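Local structure of histidine acid phosphatase (Bifidobacterium longum subsp. infantis, 6RXD) at residues P36-S41 against W448-R453. The protein probably removes phosphate groups from inositol hexakisphosphate (phytate) and related inositol polyphosphates, as a histidine acid phosphatase of the MINPP1 subfamily. Sequence-based numbering, arbitrary orientation.
Sequences PIYTES and WDVYAR
I37 and Y38 both send their backbone N-H to the carbonyl oxygen of V450, two donors on one acceptor. The I37 N to V450 O bond, 2.9 Å, is nearly straight at 174°, while Y38 N reaches the same V450 O at 3.2 Å and more bent. V450 N returns a bond to the carbonyl of Y38, and further on E40 and W448 exchange a reciprocal backbone pair.

Among the side-chain polar groups, with OG1 anti to the backbone N (chi1 -171°), the T39 hydroxyl is carried to the D449 side chain, which lies alongside and points the same way, OG1 to OD1 2.9 Å; W448 O lies 3.1 Å from the same OG1. The D449 carboxylate also forms salt bridges with R118 and R469. On the other face, E40 runs beside W448 with its carboxylate almost perpendicular to the indole, OE2 3.6 Å from W448 CE3, while OE1 pairs with R396.

The apolar contacts gather at the bulge end. P36 sits on one face of the Y451 ring, its CA 3.6 Å above the ring plane over the centre and its CB making a CH-pi contact. The Y451 ring also packs edge-to-face with W492. An alanine at Y451 would probably leave this side of the proline without its aromatic support and W492 without its edge-to-face mate. I37 fits CG1 and CD1 against V450 CG1, and CG2 and CD1 against A452 CB.

Residues 36-41 and 448-453 thus form an antiparallel pair with a classic beta bulge, I37 and Y38 opposite V450, joining strands 34-44 and 445-453 in the mixed sheet of the histidine phosphatase alpha/beta domain.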
# COMPACT_ATOMS: atom_id res chain seq x y z
N PRO A 36 5.95 25.52 14.07
CA PRO A 36 6.17 24.08 13.90
C PRO A 36 7.14 23.51 14.93
O PRO A 36 8.18 24.13 15.21
CB PRO A 36 6.79 23.99 12.50
CG PRO A 36 7.46 25.33 12.30
CD PRO A 36 6.52 26.31 12.96
N ILE A 37 6.83 22.34 15.49
CA ILE A 37 7.77 21.64 16.37
C ILE A 37 8.07 20.18 15.98
O ILE A 37 9.05 19.60 16.43
CB ILE A 37 7.33 21.65 17.85
CG1 ILE A 37 5.95 21.00 18.00
CG2 ILE A 37 7.32 23.07 18.40
CD1 ILE A 37 5.63 20.59 19.44
N TYR A 38 7.22 19.58 15.15
CA TYR A 38 7.40 18.16 14.84
C TYR A 38 6.62 17.79 13.58
O TYR A 38 5.60 18.40 13.28
CB TYR A 38 6.92 17.31 16.03
CG TYR A 38 7.14 15.82 15.87
CD1 TYR A 38 8.42 15.26 15.94
CD2 TYR A 38 6.06 14.96 15.65
CE1 TYR A 38 8.62 13.89 15.78
CE2 TYR A 38 6.25 13.59 15.50
CZ TYR A 38 7.52 13.07 15.56
OH TYR A 38 7.69 11.70 15.40
N THR A 39 7.11 16.80 12.85
CA THR A 39 6.29 16.20 11.80
C THR A 39 6.56 14.70 11.74
O THR A 39 7.61 14.25 12.18
CB THR A 39 6.53 16.86 10.43
OG1 THR A 39 5.56 16.38 9.49
CG2 THR A 39 7.94 16.56 9.91
N GLU A 40 5.62 13.92 11.20
CA GLU A 40 5.86 12.49 11.12
C GLU A 40 5.01 11.85 10.04
O GLU A 40 4.04 12.44 9.57
CB GLU A 40 5.60 11.80 12.45
CG GLU A 40 4.17 11.93 12.93
CD GLU A 40 3.92 11.16 14.19
OE1 GLU A 40 4.54 10.09 14.38
OE2 GLU A 40 3.12 11.64 15.02
N SER A 41 5.38 10.64 9.65
CA SER A 41 4.72 9.99 8.53
C SER A 41 4.76 8.48 8.65
O SER A 41 5.60 7.91 9.35
CB SER A 41 5.42 10.39 7.24
OG SER A 41 6.68 9.75 7.17
N TRP A 448 1.44 13.73 9.83
CA TRP A 448 0.89 14.67 10.80
C TRP A 448 1.90 15.78 11.01
O TRP A 448 3.10 15.50 11.17
CB TRP A 448 0.67 14.01 12.16
CG TRP A 448 -0.45 13.01 12.25
CD1 TRP A 448 -1.27 12.59 11.24
CD2 TRP A 448 -0.85 12.30 13.42
NE1 TRP A 448 -2.16 11.65 11.72
CE2 TRP A 448 -1.92 11.46 13.06
CE3 TRP A 448 -0.40 12.30 14.75
CZ2 TRP A 448 -2.55 10.61 13.98
CZ3 TRP A 448 -1.03 11.46 15.66
CH2 TRP A 448 -2.10 10.64 15.27
N ASP A 449 1.41 17.02 11.06
CA ASP A 449 2.24 18.16 11.43
C ASP A 449 1.84 18.64 12.82
O ASP A 449 0.65 18.71 13.13
CB ASP A 449 2.04 19.31 10.45
CG ASP A 449 2.45 18.95 9.04
OD1 ASP A 449 3.40 18.16 8.87
OD2 ASP A 449 1.81 19.44 8.09
N VAL A 450 2.83 19.00 13.64
CA VAL A 450 2.54 19.44 15.00
C VAL A 450 3.16 20.80 15.25
O VAL A 450 4.35 21.00 15.02
CB VAL A 450 3.10 18.44 16.05
CG1 VAL A 450 2.70 18.87 17.47
CG2 VAL A 450 2.59 17.04 15.76
N TYR A 451 2.33 21.73 15.71
CA TYR A 451 2.79 23.08 16.00
C TYR A 451 2.55 23.38 17.47
O TYR A 451 1.76 22.70 18.14
CB TYR A 451 2.03 24.10 15.15
CG TYR A 451 2.47 24.27 13.71
CD1 TYR A 451 2.64 25.53 13.17
CD2 TYR A 451 2.68 23.17 12.88
CE1 TYR A 451 3.01 25.71 11.85
CE2 TYR A 451 3.06 23.35 11.54
CZ TYR A 451 3.21 24.62 11.04
OH TYR A 451 3.58 24.80 9.73
N ALA A 452 3.22 24.41 18.00
CA ALA A 452 3.02 24.77 19.40
C ALA A 452 3.11 26.27 19.56
O ALA A 452 3.78 26.95 18.78
CB ALA A 452 4.06 24.08 20.29
N ARG A 453 2.41 26.78 20.56
CA ARG A 453 2.54 28.18 20.95
C ARG A 453 3.49 28.24 22.14
O ARG A 453 3.31 27.50 23.12
CB ARG A 453 1.17 28.76 21.31
CG ARG A 453 1.22 30.18 21.84
CD ARG A 453 -0.16 30.71 22.14
NE ARG A 453 -0.12 32.10 22.60
CZ ARG A 453 -1.19 32.80 22.94
NH1 ARG A 453 -2.40 32.25 22.88
NH2 ARG A 453 -1.06 34.06 23.34